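Local atomic coordinates of peptidoglycan glycosyltransferase (Atopobium parvulum, PDB entry 4OVD), a protein that belongs to the penicillin-binding protein family and combines a dimerisation domain with a larger domain that has a five-stranded antiparallel sheet between helices. Residues I416-V421 / V511-G516; T426-K431 / S462-M467; L525-G530 / S547-D552; V529-T534 / S539-V544. One frame throughout, in Å; residues are numbered along the deposited sequence.

Overall arrangement
All four contacts lie in the larger domain of this penicillin-binding protein and are mainly buried. Contacts 1 and 2 both use helix 418-429, contact 1 at its start and contact 2 at its end. Contact 1 sets that helix against strand 510-518, while contact 2 sets it against helix 458-474 and lies further out, with a partly exposed leucine. Contacts 3 and 4 share strand 525-532 and helix 542-556, on the face of the sheet away from helix 418-429. Strand 510-518 pairs directly with strand 525-532. In contact 1 a phenyl ring meets a methyl and a hydroxyl. Contact 3 adds a ring edge; contacts 2 and 4 are aliphatic. Backbone carbonyls are touched in these three.

Contact 1. Residues I416-V421 / V511-G516; sequences IPFIQV and VASFCG
Phe418 makes all the close contacts here, with Val511 and Ser513. Its outer ring atoms do the touching. CE2 of Phe418 lies 3.9 Å from CG1 of Val511, an apolar contact. CZ of Phe418 lies 3.8 Å from OG of Ser513. Both partners meet the ring obliquely. The Phe418 and Val511 side chains point at each other from the two sides of the contact. In Val511, CG1 is anti to the backbone N (chi1 174°), which puts this methyl, and not CG2, against the ring.

The Ser513 hydroxyl is buried, and its polar partner is OH of Tyr528 on the next strand. That hydrogen bond satisfies OG beside the apolar ring. The Tyr528 ring also meets the Phe418 ring, with the planes at about 30°. Tyr291 meets the same phenyl ring at a similar inclination. Phe418 is thus set among two tyrosines and the strand.

The start of the helix has its own bonds. The backbone N of Gln420 bonds to O of Pro417 at 3.0 Å. The Gln420 amide is held at both ends, with OE1 accepting from Gly379 N and NE2 donating to Thr391 O.

The contact packs the start of helix 418-429 on one face of the antiparallel sheet. From the other face of strand 510-518, Phe514 reaches helix 542-556 and meets Phe546 edge-to-face.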
loop_
_atom_site.group_PDB
_atom_site.type_symbol
_atom_site.label_atom_id
_atom_site.label_comp_id
_atom_site.label_asym_id
_atom_site.label_seq_id
_atom_site.Cartn_x
_atom_site.Cartn_y
_atom_site.Cartn_z
ATOM N N ILE A 416 -0.027 -9.076 -7.103
ATOM C CA ILE A 416 -0.367 -7.682 -7.195
ATOM C C ILE A 416 0.546 -6.843 -6.339
ATOM O O ILE A 416 1.167 -7.347 -5.425
ATOM C CB ILE A 416 -1.819 -7.468 -6.712
ATOM C CG1 ILE A 416 -1.964 -7.924 -5.268
ATOM C CG2 ILE A 416 -2.775 -8.133 -7.690
ATOM C CD1 ILE A 416 -3.381 -7.944 -4.672
ATOM N N PRO A 417 0.617 -5.555 -6.628
ATOM C CA PRO A 417 1.392 -4.687 -5.789
ATOM C C PRO A 417 0.580 -4.469 -4.551
ATOM O O PRO A 417 -0.664 -4.421 -4.641
ATOM C CB PRO A 417 1.460 -3.376 -6.603
ATOM C CG PRO A 417 0.284 -3.415 -7.482
ATOM C CD PRO A 417 0.038 -4.848 -7.788
ATOM N N PHE A 418 1.247 -4.247 -3.426
ATOM C CA PHE A 418 0.559 -4.054 -2.173
ATOM C C PHE A 418 -0.305 -2.784 -2.142
ATOM O O PHE A 418 -1.275 -2.721 -1.397
ATOM C CB PHE A 418 1.471 -4.155 -0.977
ATOM C CG PHE A 418 1.789 -5.587 -0.583
ATOM C CD1 PHE A 418 0.842 -6.384 0.019
ATOM C CD2 PHE A 418 3.036 -6.107 -0.817
ATOM C CE1 PHE A 418 1.112 -7.708 0.349
ATOM C CE2 PHE A 418 3.293 -7.438 -0.555
ATOM C CZ PHE A 418 2.358 -8.234 0.041
ATOM N N ILE A 419 0.002 -1.813 -3.003
ATOM C CA ILE A 419 -0.798 -0.603 -3.072
ATOM C C ILE A 419 -2.276 -0.930 -3.425
ATOM O O ILE A 419 -3.220 -0.225 -2.986
ATOM C CB ILE A 419 -0.190 0.448 -4.030
ATOM C CG1 ILE A 419 -0.825 1.842 -3.783
ATOM C CG2 ILE A 419 -0.337 -0.004 -5.461
ATOM C CD1 ILE A 419 -0.542 2.456 -2.392
ATOM N N GLN A 420 -2.498 -2.057 -4.085
ATOM C CA GLN A 420 -3.851 -2.479 -4.386
ATOM C C GLN A 420 -4.555 -2.997 -3.132
ATOM O O GLN A 420 -5.772 -2.812 -2.934
ATOM C CB GLN A 420 -3.833 -3.574 -5.446
ATOM C CG GLN A 420 -3.613 -3.029 -6.842
ATOM C CD GLN A 420 -3.737 -4.078 -7.911
ATOM O OE1 GLN A 420 -4.350 -5.173 -7.711
ATOM N NE2 GLN A 420 -3.197 -3.756 -9.081
ATOM N N VAL A 421 -3.780 -3.636 -2.273
ATOM C CA VAL A 421 -4.317 -4.157 -1.026
ATOM C C VAL A 421 -4.652 -2.993 -0.140
ATOM O O VAL A 421 -5.730 -2.946 0.470
ATOM C CB VAL A 421 -3.335 -5.088 -0.319
ATOM C CG1 VAL A 421 -3.925 -5.557 0.992
ATOM C CG2 VAL A 421 -3.008 -6.278 -1.232
ATOM N N VAL A 511 6.886 -13.003 2.486
ATOM C CA VAL A 511 6.726 -11.587 2.698
ATOM C C VAL A 511 5.876 -11.484 3.940
ATOM O O VAL A 511 4.820 -12.137 4.045
ATOM C CB VAL A 511 5.990 -10.970 1.502
ATOM C CG1 VAL A 511 5.667 -9.497 1.769
ATOM C CG2 VAL A 511 6.828 -11.109 0.246
ATOM N N ALA A 512 6.351 -10.748 4.916
ATOM C CA ALA A 512 5.591 -10.585 6.154
ATOM C C ALA A 512 5.021 -9.201 6.110
ATOM O O ALA A 512 5.783 -8.237 6.119
ATOM C CB ALA A 512 6.495 -10.725 7.374
ATOM N N SER A 513 3.706 -9.112 6.258
ATOM C CA SER A 513 2.979 -7.843 6.147
ATOM C C SER A 513 2.020 -7.615 7.261
ATOM O O SER A 513 1.561 -8.559 7.885
ATOM C CB SER A 513 2.073 -7.930 4.934
ATOM O OG SER A 513 2.894 -8.042 3.793
ATOM N N PHE A 514 1.796 -6.356 7.560
ATOM C CA PHE A 514 0.777 -6.005 8.461
ATOM C C PHE A 514 0.108 -4.721 7.915
ATOM O O PHE A 514 0.816 -3.782 7.579
ATOM C CB PHE A 514 1.266 -5.728 9.880
ATOM C CG PHE A 514 0.135 -5.430 10.808
ATOM C CD1 PHE A 514 -0.594 -6.444 11.320
ATOM C CD2 PHE A 514 -0.238 -4.141 11.097
ATOM C CE1 PHE A 514 -1.670 -6.159 12.192
ATOM C CE2 PHE A 514 -1.298 -3.831 11.976
ATOM C CZ PHE A 514 -1.988 -4.853 12.510
ATOM N N CYS A 515 -1.223 -4.684 7.889
ATOM C CA CYS A 515 -1.923 -3.484 7.472
ATOM C C CYS A 515 -2.908 -3.172 8.597
ATOM O O CYS A 515 -3.721 -4.043 8.949
ATOM C CB CYS A 515 -2.681 -3.663 6.161
ATOM S SG CYS A 515 -3.226 -2.012 5.515
ATOM N N GLY A 516 -2.824 -1.976 9.171
ATOM C CA GLY A 516 -3.709 -1.582 10.290
ATOM C C GLY A 516 -4.270 -0.182 10.204
ATOM O O GLY A 516 -3.696 0.682 9.581
#

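Contact 2. Residues T426-K431 / S462-M467; sequences TAVANK and SAELDM
Val428 meets Glu464 and Leu465 in a helix-to-helix contact within the larger domain of this penicillin-binding protein. The last turn of helix 418-429 packs against the middle of helix 458-474. Val428 is the main residue on the first helix. The closest pair of CA atoms, those of Val428 and Leu465, is 6.6 Å apart.

The CG1 methyl of Val428 has two partners. CG1 of Val428 lies 3.7 Å from both CB of Glu464 and CD2 of Leu465. A chi1 of 170° swings this methyl away from the backbone N of Val428 and out to both. The Glu464 chain runs nearly perpendicular to that of Val428, whereas Leu465 passes alongside it, heading the other way. The leucine also packs on the valine's carbonyl oxygen. CG of Leu465 is 3.6 Å from O of Val428, and CD1 of Leu465 is 3.7 Å from the same oxygen.

Glu464 takes part through its aliphatic base. Its chain bends at chi2 (-71°) and leads the carboxylate away from Val428. There OE1 forms a hydrogen bond with OG1 of Thr302. This buried acid thus has a polar partner on a third helix.

The first helix stops just past the contact, where Asn430 leaves helical geometry. Its ND2 bonds to O of Thr433. Helix 298-307 packs against both helices, with Ser303 touching Val428 and Glu464. Ile517 of strand 510-518 touches Ala429 and Leu465.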
loop_
_atom_site.group_PDB
_atom_site.type_symbol
_atom_site.label_atom_id
_atom_site.label_comp_id
_atom_site.label_asym_id
_atom_site.label_seq_id
_atom_site.Cartn_x
_atom_site.Cartn_y
_atom_site.Cartn_z
ATOM N N THR A 426 -8.892 0.658 2.336
ATOM C CA THR A 426 -9.515 1.946 2.560
ATOM C C THR A 426 -11.045 1.810 2.580
ATOM O O THR A 426 -11.639 2.486 3.363
ATOM C CB THR A 426 -9.075 3.113 1.642
ATOM O OG1 THR A 426 -9.492 2.901 0.277
ATOM C CG2 THR A 426 -7.605 3.314 1.731
ATOM N N ALA A 427 -11.649 0.960 1.755
ATOM C CA ALA A 427 -13.076 0.783 1.770
ATOM C C ALA A 427 -13.571 0.322 3.135
ATOM O O ALA A 427 -14.604 0.792 3.627
ATOM C CB ALA A 427 -13.529 -0.178 0.684
ATOM N N VAL A 428 -12.820 -0.563 3.778
ATOM C CA VAL A 428 -13.230 -1.015 5.111
ATOM C C VAL A 428 -13.064 0.123 6.108
ATOM O O VAL A 428 -13.873 0.322 7.046
ATOM C CB VAL A 428 -12.440 -2.268 5.528
ATOM C CG1 VAL A 428 -12.665 -2.609 6.987
ATOM C CG2 VAL A 428 -12.839 -3.427 4.660
ATOM N N ALA A 429 -12.023 0.915 5.918
ATOM C CA ALA A 429 -11.776 2.012 6.864
ATOM C C ALA A 429 -12.548 3.284 6.540
ATOM O O ALA A 429 -12.489 4.214 7.311
ATOM C CB ALA A 429 -10.297 2.353 6.891
ATOM N N ASN A 430 -13.208 3.363 5.387
ATOM C CA ASN A 430 -13.895 4.585 5.068
ATOM C C ASN A 430 -15.364 4.402 4.742
ATOM O O ASN A 430 -15.846 4.903 3.726
ATOM C CB ASN A 430 -13.181 5.229 3.928
ATOM C CG ASN A 430 -13.754 6.574 3.585
ATOM O OD1 ASN A 430 -13.979 7.361 4.453
ATOM N ND2 ASN A 430 -13.887 6.857 2.329
ATOM N N LYS A 431 -16.036 3.583 5.548
ATOM C CA LYS A 431 -17.487 3.365 5.407
ATOM C C LYS A 431 -17.869 2.778 4.107
ATOM O O LYS A 431 -18.926 3.036 3.568
ATOM C CB LYS A 431 -18.226 4.675 5.649
ATOM C CG LYS A 431 -17.998 5.134 7.088
ATOM C CD LYS A 431 -18.505 6.561 7.391
ATOM C CE LYS A 431 -20.023 6.726 7.251
ATOM N NZ LYS A 431 -20.827 5.852 8.159
ATOM N N SER A 462 -18.211 -1.896 8.759
ATOM C CA SER A 462 -18.230 -2.009 10.189
ATOM C C SER A 462 -18.050 -3.442 10.690
ATOM O O SER A 462 -17.394 -3.644 11.676
ATOM C CB SER A 462 -19.586 -1.497 10.742
ATOM O OG SER A 462 -19.686 -0.135 10.454
ATOM N N ALA A 463 -18.667 -4.433 10.053
ATOM C CA ALA A 463 -18.510 -5.814 10.487
ATOM C C ALA A 463 -17.032 -6.227 10.230
ATOM O O ALA A 463 -16.431 -6.854 11.062
ATOM C CB ALA A 463 -19.460 -6.718 9.712
ATOM N N GLU A 464 -16.432 -5.795 9.107
ATOM C CA GLU A 464 -15.049 -6.111 8.845
ATOM C C GLU A 464 -14.088 -5.441 9.863
ATOM O O GLU A 464 -13.110 -6.086 10.331
ATOM C CB GLU A 464 -14.657 -5.729 7.454
ATOM C CG GLU A 464 -15.344 -6.532 6.377
ATOM C CD GLU A 464 -14.860 -7.980 6.278
ATOM O OE1 GLU A 464 -13.628 -8.250 6.328
ATOM O OE2 GLU A 464 -15.743 -8.863 6.140
ATOM N N LEU A 465 -14.315 -4.176 10.187
ATOM C CA LEU A 465 -13.484 -3.519 11.167
ATOM C C LEU A 465 -13.574 -4.244 12.513
ATOM O O LEU A 465 -12.550 -4.391 13.220
ATOM C CB LEU A 465 -13.897 -2.064 11.388
ATOM C CG LEU A 465 -13.502 -1.017 10.354
ATOM C CD1 LEU A 465 -14.159 0.348 10.698
ATOM C CD2 LEU A 465 -11.978 -0.902 10.234
ATOM N N ASP A 466 -14.797 -4.645 12.883
ATOM C CA ASP A 466 -14.992 -5.404 14.106
ATOM C C ASP A 466 -14.119 -6.664 14.106
ATOM O O ASP A 466 -13.464 -6.974 15.092
ATOM C CB ASP A 466 -16.452 -5.770 14.354
ATOM C CG ASP A 466 -16.677 -6.280 15.777
ATOM O OD1 ASP A 466 -16.556 -5.462 16.710
ATOM O OD2 ASP A 466 -16.967 -7.487 15.963
HETATM N N MSE A 467 -14.089 -7.384 13.007
HETATM C CA MSE A 467 -13.281 -8.570 12.951
HETATM C C MSE A 467 -11.809 -8.236 12.934
HETATM O O MSE A 467 -11.041 -8.911 13.571
HETATM C CB MSE A 467 -13.579 -9.523 11.810
HETATM C CG MSE A 467 -14.997 -9.993 11.903
HETATM SE SE MSE A 467 -15.464 -11.291 10.514
HETATM C CE MSE A 467 -15.665 -10.090 8.961
#

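Contact 3. Residues L525-G530 / S547-D552; sequences LMVYVG and SQFAKD
Val527 meets Phe549 and Ala550 where helix 542-556 packs on the five-stranded antiparallel sheet of the penicillin-binding protein fold. The helix runs roughly antiparallel to strand 525-530. The local axes make an angle of 149° and approach to 9.0 Å.

The tight part is centred on Val527, whose two methyls have different partners. CG1 of Val527 lies 3.9 Å from CD2 of Phe549. It reaches the edge of the phenyl ring, in the ring plane. CG2 of Val527 lies 3.9 Å from CB of Ala550. With chi1 at 164°, the valine straddles the two neighbouring helix residues. Ala550 is small, consistent with the CA atoms of Val527 and Ala550 being 6.3 Å apart. Phe549 reaches across to Ile250 and Ala252 of the neighbouring strand. It also touches Leu227 and Ala231 of helix 225-242, so it is packed between the sheet and that helix.

The outer side of the helix is looser. Gln548 is exposed. Lys551 points away from the strand and is partly exposed. Asp552 is also partly exposed, but it is held there by Gln234 of helix 225-242, whose NE2 donates a hydrogen bond to OD2.

Met526 and Tyr528 are buried on the other face of the sheet. Both touch Ile422 of helix 418-429.

Leu525 packs further along the strand and also touches Ala553. CD2 of Leu525 ends 3.7 Å from the carbonyl O of Ala550.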
loop_
_atom_site.group_PDB
_atom_site.type_symbol
_atom_site.label_atom_id
_atom_site.label_comp_id
_atom_site.label_asym_id
_atom_site.label_seq_id
_atom_site.Cartn_x
_atom_site.Cartn_y
_atom_site.Cartn_z
ATOM N N LEU A 525 -6.030 7.552 9.927
ATOM C CA LEU A 525 -4.745 6.844 9.737
ATOM C C LEU A 525 -4.731 5.329 9.528
ATOM O O LEU A 525 -5.272 4.556 10.343
ATOM C CB LEU A 525 -3.870 7.141 10.964
ATOM C CG LEU A 525 -2.479 6.496 10.989
ATOM C CD1 LEU A 525 -1.543 7.068 9.929
ATOM C CD2 LEU A 525 -1.865 6.780 12.334
HETATM N N MSE A 526 -4.020 4.894 8.488
HETATM C CA MSE A 526 -3.837 3.509 8.234
HETATM C C MSE A 526 -2.380 3.396 7.831
HETATM O O MSE A 526 -1.832 4.248 7.123
HETATM C CB MSE A 526 -4.782 3.105 7.103
HETATM C CG MSE A 526 -4.969 1.617 6.941
HETATM SE SE MSE A 526 -6.213 1.200 5.416
HETATM C CE MSE A 526 -4.878 1.732 4.149
ATOM N N VAL A 527 -1.742 2.333 8.268
ATOM C CA VAL A 527 -0.356 2.104 7.984
ATOM C C VAL A 527 -0.154 0.675 7.522
ATOM O O VAL A 527 -0.845 -0.274 8.035
ATOM C CB VAL A 527 0.450 2.277 9.245
ATOM C CG1 VAL A 527 1.816 1.688 9.090
ATOM C CG2 VAL A 527 0.462 3.725 9.695
ATOM N N TYR A 528 0.773 0.542 6.568
ATOM C CA TYR A 528 1.181 -0.736 6.011
ATOM C C TYR A 528 2.657 -0.937 6.189
ATOM O O TYR A 528 3.436 -0.043 5.943
ATOM C CB TYR A 528 0.898 -0.841 4.462
ATOM C CG TYR A 528 1.537 -2.095 3.884
ATOM C CD1 TYR A 528 2.811 -2.081 3.388
ATOM C CD2 TYR A 528 0.850 -3.281 3.831
ATOM C CE1 TYR A 528 3.382 -3.232 2.842
ATOM C CE2 TYR A 528 1.410 -4.414 3.342
ATOM C CZ TYR A 528 2.679 -4.378 2.829
ATOM O OH TYR A 528 3.229 -5.566 2.353
ATOM N N VAL A 529 3.044 -2.129 6.602
ATOM C CA VAL A 529 4.410 -2.520 6.791
ATOM C C VAL A 529 4.591 -3.879 6.158
ATOM O O VAL A 529 3.821 -4.822 6.408
ATOM C CB VAL A 529 4.814 -2.711 8.256
ATOM C CG1 VAL A 529 6.270 -3.160 8.302
ATOM C CG2 VAL A 529 4.597 -1.428 9.080
ATOM N N GLY A 530 5.603 -3.993 5.310
ATOM C CA GLY A 530 5.931 -5.241 4.638
ATOM C C GLY A 530 7.430 -5.492 4.696
ATOM O O GLY A 530 8.186 -4.582 4.516
ATOM N N SER A 547 3.378 -1.162 15.280
ATOM C CA SER A 547 3.052 -0.561 16.571
ATOM C C SER A 547 3.878 0.670 16.852
ATOM O O SER A 547 3.337 1.651 17.322
ATOM C CB SER A 547 3.123 -1.532 17.781
ATOM O OG SER A 547 4.385 -2.158 17.895
ATOM N N GLN A 548 5.171 0.614 16.559
ATOM C CA GLN A 548 6.055 1.746 16.758
ATOM C C GLN A 548 5.863 2.844 15.700
ATOM O O GLN A 548 5.718 4.021 16.027
ATOM C CB GLN A 548 7.515 1.289 16.807
ATOM C CG GLN A 548 8.532 2.444 16.846
ATOM C CD GLN A 548 8.414 3.447 18.023
ATOM O OE1 GLN A 548 9.083 4.502 18.016
ATOM N NE2 GLN A 548 7.606 3.128 19.028
ATOM N N PHE A 549 5.782 2.491 14.423
ATOM C CA PHE A 549 5.639 3.522 13.471
ATOM C C PHE A 549 4.226 4.180 13.453
ATOM O O PHE A 549 4.067 5.397 13.288
ATOM C CB PHE A 549 6.045 3.021 12.081
ATOM C CG PHE A 549 5.856 4.036 11.046
ATOM C CD1 PHE A 549 6.740 5.085 10.934
ATOM C CD2 PHE A 549 4.781 3.960 10.175
ATOM C CE1 PHE A 549 6.555 6.070 9.988
ATOM C CE2 PHE A 549 4.577 4.939 9.244
ATOM C CZ PHE A 549 5.473 5.994 9.139
ATOM N N ALA A 550 3.202 3.398 13.620
ATOM C CA ALA A 550 1.852 3.971 13.582
ATOM C C ALA A 550 1.621 4.916 14.773
ATOM O O ALA A 550 0.919 5.910 14.638
ATOM C CB ALA A 550 0.808 2.891 13.536
ATOM N N LYS A 551 2.273 4.609 15.888
ATOM C CA LYS A 551 2.238 5.411 17.127
ATOM C C LYS A 551 2.850 6.752 16.797
ATOM O O LYS A 551 2.205 7.799 16.988
ATOM C CB LYS A 551 3.036 4.662 18.209
ATOM C CG LYS A 551 3.393 5.399 19.471
ATOM C CD LYS A 551 2.164 5.893 20.171
ATOM C CE LYS A 551 2.576 6.470 21.524
ATOM N NZ LYS A 551 1.437 7.158 22.172
ATOM N N ASP A 552 4.075 6.719 16.251
ATOM C CA ASP A 552 4.755 7.946 15.817
ATOM C C ASP A 552 3.945 8.673 14.773
ATOM O O ASP A 552 3.944 9.872 14.756
ATOM C CB ASP A 552 6.121 7.654 15.208
ATOM C CG ASP A 552 7.090 7.090 16.215
ATOM O OD1 ASP A 552 6.728 7.013 17.408
ATOM O OD2 ASP A 552 8.194 6.698 15.801
#

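Contact 4. Residues V529-T534 / S539-V544; sequences VGLNDT and SQSAAV
Val529 packs against Ala542, the first residue of helix 542-556. Each carbon of the valine side chain meets the alanine. CB of Val529 lies 3.9 Å from the carbonyl O of Ala542. From there the side chain branches. CG1 of Val529 is 4.0 Å from the carbonyl O of Ala542 and 4.1 Å from CA of Ala542. CG2 of Val529 is 4.1 Å from the carbonyl O of Ala542. The backbone joins in, with O of Val529 3.8 Å from CB of Ala542. Further round, Val529 touches Val545 and Phe546 on the next turn of the helix.

The contact closes the short loop that links the end of strand 525-532, in the central sheet of this penicillin-binding protein fold, to the C-terminal helix covering that sheet. Leu531 packs on the start of the helix through CD1. CD1 of Leu531 lies 4.0 Å from CB of Ser541 and 4.1 Å from N of Ala542. The same leucine packs on Ala238, Val239 and Phe242 of helix 225-242.

Ser541 holds the N-cap position, but its side chain makes no capping bond. Its OG sits between the backbone N and the carbonyl carbon (chi1 61°) and bonds to O of Leu537.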
loop_
_atom_site.group_PDB
_atom_site.type_symbol
_atom_site.label_atom_id
_atom_site.label_comp_id
_atom_site.label_asym_id
_atom_site.label_seq_id
_atom_site.Cartn_x
_atom_site.Cartn_y
_atom_site.Cartn_z
ATOM N N VAL A 529 3.044 -2.129 6.602
ATOM C CA VAL A 529 4.410 -2.520 6.791
ATOM C C VAL A 529 4.591 -3.879 6.158
ATOM O O VAL A 529 3.821 -4.822 6.408
ATOM C CB VAL A 529 4.814 -2.711 8.256
ATOM C CG1 VAL A 529 6.270 -3.160 8.302
ATOM C CG2 VAL A 529 4.597 -1.428 9.080
ATOM N N GLY A 530 5.603 -3.993 5.310
ATOM C CA GLY A 530 5.931 -5.241 4.638
ATOM C C GLY A 530 7.430 -5.492 4.696
ATOM O O GLY A 530 8.186 -4.582 4.516
ATOM N N LEU A 531 7.831 -6.741 4.869
ATOM C CA LEU A 531 9.201 -7.163 4.950
ATOM C C LEU A 531 9.296 -8.315 3.997
ATOM O O LEU A 531 8.635 -9.345 4.213
ATOM C CB LEU A 531 9.535 -7.630 6.346
ATOM C CG LEU A 531 9.517 -6.435 7.322
ATOM C CD1 LEU A 531 9.545 -6.854 8.798
ATOM C CD2 LEU A 531 10.645 -5.450 7.016
ATOM N N ASN A 532 10.182 -8.155 3.015
ATOM C CA ASN A 532 10.332 -9.112 1.925
ATOM C C ASN A 532 11.543 -9.999 2.092
ATOM O O ASN A 532 12.670 -9.546 2.396
ATOM C CB ASN A 532 10.393 -8.409 0.590
ATOM C CG ASN A 532 9.259 -7.427 0.366
ATOM O OD1 ASN A 532 8.185 -7.470 0.984
ATOM N ND2 ASN A 532 9.509 -6.488 -0.521
ATOM N N ASP A 533 11.238 -11.284 1.986
ATOM C CA ASP A 533 12.163 -12.397 2.136
ATOM C C ASP A 533 12.748 -12.473 3.535
ATOM O O ASP A 533 13.966 -12.404 3.767
ATOM C CB ASP A 533 13.223 -12.430 1.015
ATOM C CG ASP A 533 13.901 -13.801 0.882
ATOM O OD1 ASP A 533 13.564 -14.752 1.636
ATOM O OD2 ASP A 533 14.778 -13.938 0.016
ATOM N N THR A 534 11.828 -12.649 4.472
ATOM C CA THR A 534 12.148 -12.837 5.865
ATOM C C THR A 534 11.576 -14.190 6.342
ATOM O O THR A 534 10.603 -14.683 5.840
ATOM C CB THR A 534 11.670 -11.681 6.780
ATOM O OG1 THR A 534 12.073 -11.999 8.106
ATOM C CG2 THR A 534 10.150 -11.555 6.813
ATOM N N SER A 539 3.353 -11.647 12.694
ATOM C CA SER A 539 2.917 -11.389 14.066
ATOM C C SER A 539 4.084 -10.918 14.964
ATOM O O SER A 539 3.863 -10.185 15.943
ATOM C CB SER A 539 2.334 -12.654 14.665
ATOM O OG SER A 539 3.329 -13.694 14.737
ATOM N N GLN A 540 5.318 -11.335 14.625
ATOM C CA GLN A 540 6.486 -10.971 15.406
ATOM C C GLN A 540 7.333 -9.961 14.681
ATOM O O GLN A 540 8.372 -9.513 15.200
ATOM C CB GLN A 540 7.360 -12.218 15.708
ATOM C CG GLN A 540 6.596 -13.321 16.455
ATOM C CD GLN A 540 5.836 -12.735 17.655
ATOM O OE1 GLN A 540 6.354 -11.874 18.381
ATOM N NE2 GLN A 540 4.585 -13.161 17.837
ATOM N N SER A 541 6.963 -9.573 13.474
ATOM C CA SER A 541 7.828 -8.655 12.777
ATOM C C SER A 541 7.102 -7.469 12.238
ATOM O O SER A 541 7.145 -6.413 12.812
ATOM C CB SER A 541 8.624 -9.393 11.705
ATOM O OG SER A 541 7.780 -9.967 10.757
ATOM N N ALA A 542 6.355 -7.641 11.168
ATOM C CA ALA A 542 5.716 -6.523 10.614
ATOM C C ALA A 542 4.747 -5.877 11.590
ATOM O O ALA A 542 4.576 -4.644 11.582
ATOM C CB ALA A 542 4.990 -6.967 9.369
ATOM N N ALA A 543 4.065 -6.676 12.389
ATOM C CA ALA A 543 3.119 -6.136 13.365
ATOM C C ALA A 543 3.864 -5.311 14.409
ATOM O O ALA A 543 3.357 -4.307 14.874
ATOM C CB ALA A 543 2.352 -7.255 14.046
ATOM N N VAL A 544 5.068 -5.728 14.768
ATOM C CA VAL A 544 5.887 -5.004 15.771
ATOM C C VAL A 544 6.333 -3.654 15.236
ATOM O O VAL A 544 6.246 -2.627 15.929
ATOM C CB VAL A 544 7.106 -5.836 16.206
ATOM C CG1 VAL A 544 8.054 -5.033 17.085
ATOM C CG2 VAL A 544 6.667 -7.078 16.945
#